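Local structure of aminotransferase (Streptomyces pactum, 4ZM4) at residues A354-G366 with A372-P384. The protein is an aminotransferase of the class-III family, whose members use pyridoxal 5'-phosphate as cofactor. The protein carries 1 engineered substitution. Sequence-based numbering, arbitrary orientation.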
loop_
_atom_site.group_PDB
_atom_site.type_symbol
_atom_site.label_atom_id
_atom_site.label_comp_id
_atom_site.label_asym_id
_atom_site.label_seq_id
_atom_site.Cartn_x
_atom_site.Cartn_y
_atom_site.Cartn_z
ATOM N N ALA B 354 -22.320 18.422 29.828
ATOM C CA ALA B 354 -23.006 18.457 31.122
ATOM C C ALA B 354 -23.820 19.734 31.244
ATOM O O ALA B 354 -24.997 19.693 31.587
ATOM C CB ALA B 354 -22.013 18.328 32.288
ATOM N N THR B 355 -23.185 20.864 30.974
ATOM C CA THR B 355 -23.849 22.167 31.031
ATOM C C THR B 355 -25.088 22.223 30.136
ATOM O O THR B 355 -26.090 22.843 30.480
ATOM C CB THR B 355 -22.858 23.285 30.646
ATOM O OG1 THR B 355 -21.742 23.260 31.546
ATOM C CG2 THR B 355 -23.510 24.652 30.715
ATOM N N GLU B 356 -25.006 21.585 28.979
ATOM C CA GLU B 356 -26.140 21.485 28.053
ATOM C C GLU B 356 -27.104 20.363 28.407
ATOM O O GLU B 356 -28.136 20.221 27.765
ATOM C CB GLU B 356 -25.625 21.293 26.617
ATOM C CG GLU B 356 -24.805 22.495 26.144
ATOM C CD GLU B 356 -25.554 23.803 26.256
ATOM O OE1 GLU B 356 -26.741 23.841 25.844
ATOM O OE2 GLU B 356 -24.955 24.778 26.759
ATOM N N LYS B 357 -26.759 19.550 29.395
ATOM C CA LYS B 357 -27.583 18.412 29.797
ATOM C C LYS B 357 -27.815 17.412 28.644
ATOM O O LYS B 357 -28.905 16.851 28.502
ATOM C CB LYS B 357 -28.903 18.894 30.412
ATOM C CG LYS B 357 -28.700 19.932 31.504
ATOM C CD LYS B 357 -29.979 20.237 32.270
ATOM C CE LYS B 357 -29.774 21.382 33.266
ATOM N NZ LYS B 357 -30.883 21.479 34.257
ATOM N N ARG B 358 -26.767 17.173 27.858
ATOM C CA ARG B 358 -26.760 16.140 26.834
ATOM C C ARG B 358 -25.942 14.971 27.348
ATOM O O ARG B 358 -24.749 15.135 27.590
ATOM C CB ARG B 358 -26.097 16.661 25.555
ATOM C CG ARG B 358 -26.843 17.788 24.887
ATOM C CD ARG B 358 -28.060 17.254 24.162
ATOM N NE ARG B 358 -28.726 18.286 23.378
ATOM C CZ ARG B 358 -29.792 18.054 22.627
ATOM N NH1 ARG B 358 -30.311 16.834 22.542
ATOM N NH2 ARG B 358 -30.346 19.044 21.967
ATOM N N PRO B 359 -26.562 13.789 27.507
ATOM C CA PRO B 359 -25.729 12.661 27.877
ATOM C C PRO B 359 -24.731 12.300 26.768
ATOM O O PRO B 359 -25.037 12.379 25.572
ATOM C CB PRO B 359 -26.729 11.535 28.148
ATOM C CG PRO B 359 -27.998 11.945 27.485
ATOM C CD PRO B 359 -27.995 13.445 27.469
ATOM N N VAL B 360 -23.528 11.911 27.176
ATOM C CA VAL B 360 -22.444 11.619 26.243
ATOM C C VAL B 360 -21.614 10.455 26.811
ATOM O O VAL B 360 -21.453 10.345 28.018
ATOM C CB VAL B 360 -21.589 12.876 26.062
ATOM C CG1 VAL B 360 -20.802 13.176 27.332
ATOM C CG2 VAL B 360 -20.664 12.741 24.874
ATOM N N HIS B 361 -21.104 9.586 25.940
ATOM C CA HIS B 361 -20.088 8.623 26.337
ATOM C C HIS B 361 -18.752 9.007 25.731
ATOM O O HIS B 361 -18.676 9.306 24.532
ATOM C CB HIS B 361 -20.441 7.207 25.907
ATOM C CG HIS B 361 -19.573 6.166 26.548
ATOM N ND1 HIS B 361 -19.823 5.677 27.810
ATOM C CD2 HIS B 361 -18.444 5.546 26.121
ATOM C CE1 HIS B 361 -18.893 4.796 28.131
ATOM N NE2 HIS B 361 -18.050 4.689 27.120
ATOM N N ILE B 362 -17.712 9.026 26.562
ATOM C CA ILE B 362 -16.354 9.429 26.151
ATOM C C ILE B 362 -15.361 8.407 26.678
ATOM O O ILE B 362 -15.324 8.162 27.881
ATOM C CB ILE B 362 -15.974 10.808 26.733
ATOM C CG1 ILE B 362 -16.900 11.895 26.198
ATOM C CG2 ILE B 362 -14.526 11.160 26.390
ATOM C CD1 ILE B 362 -16.686 13.273 26.818
ATOM N N ASN B 363 -14.641 7.741 25.785
ATOM C CA ASN B 363 -13.542 6.860 26.179
ATOM C C ASN B 363 -12.228 7.481 25.705
ATOM O O ASN B 363 -12.179 8.055 24.643
ATOM C CB ASN B 363 -13.674 5.453 25.576
ATOM C CG ASN B 363 -14.795 4.617 26.200
ATOM O OD1 ASN B 363 -15.514 3.904 25.480
ATOM N ND2 ASN B 363 -14.905 4.629 27.521
ATOM N N ARG B 364 -11.182 7.366 26.499
ATOM C CA ARG B 364 -9.925 7.919 26.116
ATOM C C ARG B 364 -8.735 7.041 26.523
ATOM O O ARG B 364 -8.706 6.470 27.604
ATOM C CB ARG B 364 -9.773 9.315 26.717
ATOM C CG ARG B 364 -8.540 10.072 26.205
ATOM C CD ARG B 364 -8.498 11.508 26.728
ATOM N NE ARG B 364 -8.301 11.559 28.176
ATOM C CZ ARG B 364 -7.137 11.373 28.798
ATOM N NH1 ARG B 364 -6.032 11.108 28.114
ATOM N NH2 ARG B 364 -7.080 11.459 30.130
ATOM N N VAL B 365 -7.756 6.926 25.633
ATOM C CA VAL B 365 -6.485 6.336 25.960
ATOM C C VAL B 365 -5.449 7.268 25.323
ATOM O O VAL B 365 -5.196 7.204 24.092
ATOM C CB VAL B 365 -6.340 4.887 25.432
ATOM C CG1 VAL B 365 -5.014 4.302 25.874
ATOM C CG2 VAL B 365 -7.477 3.996 25.912
ATOM N N GLY B 366 -4.902 8.159 26.161
ATOM C CA GLY B 366 -3.981 9.158 25.746
ATOM C C GLY B 366 -4.688 10.142 24.845
ATOM O O GLY B 366 -5.692 10.725 25.223
ATOM N N ALA B 372 -19.341 10.230 21.882
ATOM C CA ALA B 372 -20.589 9.797 21.325
ATOM C C ALA B 372 -21.755 10.345 22.137
ATOM O O ALA B 372 -21.811 10.195 23.342
ATOM C CB ALA B 372 -20.635 8.266 21.286
ATOM N N LEU B 373 -22.704 10.931 21.430
ATOM C CA LEU B 373 -23.914 11.466 21.981
ATOM C C LEU B 373 -24.873 10.304 22.217
ATOM O O LEU B 373 -25.105 9.490 21.321
ATOM C CB LEU B 373 -24.490 12.446 20.962
ATOM C CG LEU B 373 -25.551 13.475 21.268
ATOM C CD1 LEU B 373 -25.141 14.409 22.376
ATOM C CD2 LEU B 373 -25.777 14.286 20.011
ATOM N N LEU B 374 -25.426 10.212 23.427
ATOM C CA LEU B 374 -26.261 9.079 23.816
ATOM C C LEU B 374 -27.760 9.323 23.652
ATOM O O LEU B 374 -28.220 10.449 23.660
ATOM C CB LEU B 374 -25.959 8.698 25.269
ATOM C CG LEU B 374 -24.507 8.392 25.608
ATOM C CD1 LEU B 374 -24.377 7.924 27.040
ATOM C CD2 LEU B 374 -23.926 7.337 24.670
ATOM N N LYS B 375 -28.520 8.246 23.502
ATOM C CA LYS B 375 -29.995 8.320 23.469
ATOM C C LYS B 375 -30.523 8.800 24.816
ATOM O O LYS B 375 -29.935 8.528 25.859
ATOM C CB LYS B 375 -30.597 6.940 23.195
ATOM C CG LYS B 375 -30.305 6.386 21.818
ATOM C CD LYS B 375 -30.570 4.893 21.787
ATOM C CE LYS B 375 -30.515 4.350 20.372
ATOM N NZ LYS B 375 -30.522 2.860 20.408
ATOM N N GLY B 376 -31.639 9.507 24.806
ATOM C CA GLY B 376 -32.254 9.966 26.047
ATOM C C GLY B 376 -32.587 8.764 26.916
ATOM O O GLY B 376 -32.526 8.847 28.147
ATOM N N SER B 377 -32.897 7.634 26.269
ATOM C CA SER B 377 -33.225 6.370 26.967
ATOM C C SER B 377 -31.993 5.533 27.318
ATOM O O SER B 377 -32.134 4.401 27.764
ATOM C CB SER B 377 -34.166 5.494 26.109
ATOM O OG SER B 377 -33.413 4.653 25.227
ATOM N N ALA B 378 -30.795 6.059 27.088
ATOM C CA ALA B 378 -29.571 5.310 27.359
ATOM C C ALA B 378 -29.195 5.447 28.820
ATOM O O ALA B 378 -29.533 6.433 29.459
ATOM C CB ALA B 378 -28.426 5.800 26.470
ATOM N N GLU B 379 -28.467 4.457 29.327
ATOM C CA GLU B 379 -27.954 4.477 30.697
ATOM C C GLU B 379 -26.686 5.336 30.804
ATOM O O GLU B 379 -25.606 4.873 30.450
ATOM C CB GLU B 379 -27.641 3.047 31.165
ATOM C CG GLU B 379 -28.582 2.478 32.213
ATOM C CD GLU B 379 -28.709 3.338 33.465
ATOM O OE1 GLU B 379 -29.831 3.285 34.028
ATOM O OE2 GLU B 379 -27.732 4.058 33.860
ATOM N N PRO B 380 -26.796 6.579 31.316
ATOM C CA PRO B 380 -25.591 7.429 31.349
ATOM C C PRO B 380 -24.346 6.773 31.953
ATOM O O PRO B 380 -23.222 7.113 31.530
ATOM C CB PRO B 380 -26.015 8.645 32.201
ATOM C CG PRO B 380 -27.409 8.360 32.690
ATOM C CD PRO B 380 -27.987 7.306 31.797
ATOM N N SER B 381 -24.539 5.861 32.929
ATOM C CA SER B 381 -23.421 5.285 33.685
ATOM C C SER B 381 -22.785 4.022 33.059
ATOM O O SER B 381 -21.857 3.427 33.633
ATOM C CB SER B 381 -23.910 4.919 35.078
ATOM O OG SER B 381 -24.717 3.743 34.996
ATOM N N ALA B 382 -23.281 3.599 31.899
ATOM C CA ALA B 382 -22.809 2.369 31.273
ATOM C C ALA B 382 -21.324 2.416 30.937
ATOM O O ALA B 382 -20.829 3.468 30.533
ATOM C CB ALA B 382 -23.621 2.103 30.012
ATOM N N GLU B 383 -20.615 1.292 31.115
ATOM C CA GLU B 383 -19.268 1.130 30.517
ATOM C C GLU B 383 -19.268 -0.074 29.569
ATOM O O GLU B 383 -18.937 -1.187 29.964
ATOM C CB GLU B 383 -18.128 0.986 31.528
ATOM C CG GLU B 383 -17.604 2.293 32.122
ATOM C CD GLU B 383 -17.259 3.369 31.092
ATOM O OE1 GLU B 383 -17.356 4.552 31.455
ATOM O OE2 GLU B 383 -16.909 3.050 29.925
ATOM N N PRO B 384 -19.711 0.139 28.328
ATOM C CA PRO B 384 -19.796 -0.955 27.402
ATOM C C PRO B 384 -18.428 -1.546 27.182
ATOM O O PRO B 384 -17.425 -0.801 27.163
ATOM C CB PRO B 384 -20.323 -0.290 26.125
ATOM C CG PRO B 384 -19.967 1.137 26.261
ATOM C CD PRO B 384 -20.131 1.413 27.715
HETATM O O HOH W 1 -16.231 6.572 29.883
#
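His361 and Ala372 form the antiparallel hydrogen-bonded pair that joins the ends of the two strands, His361 N giving its hydrogen to Ala372 O (2.8 Å) and Ala372 N returning one to His361 O (2.9 Å). One residue on, Val360 and Leu373 make the non-hydrogen-bonded pair, and beyond the strand end Leu374 N still reaches Pro359 O at 3.1 Å.

Apolar contacts cluster where the strand pair ends. Val360 and Leu373 share one face of the sheet, where Leu373 sends CD1 to Arg358 CB and Phe353 of helix 334-355 touches both Val360 and Leu373. Leu374 CG and its methyls pack against the backbone at Val360 C and His361 N, with Leu374 CD2 3.7 Å from His361 CB, while Leu374 CB meets Pro359 CB.

The imidazole is approached by the loop 382-384. With CG anti to the backbone N (chi1 -168°), the ring is brought up to that loop: Pro384 CG makes an apolar contact over one face, and Ala382 O and Glu383 OE2 come to the edge. Glu383 OE2 lies 3.2 Å from the carbon His361 CE1, its carboxylate turned 50° from the ring.

Among the polar contacts, Asn363 OD1, also in the ring plane, takes a weak hydrogen bond from His361 NE2 (3.1 Å). One water donates to both Ile362 O and Glu383 OE1, tying the loop to the strand.

Strands 360-365 and 368-373 form a beta hairpin, part of a three-stranded antiparallel sheet with strand 421-422, whose outgoing loop folds back beside strand 360-365 in the C-terminal part of this class-III aminotransferase.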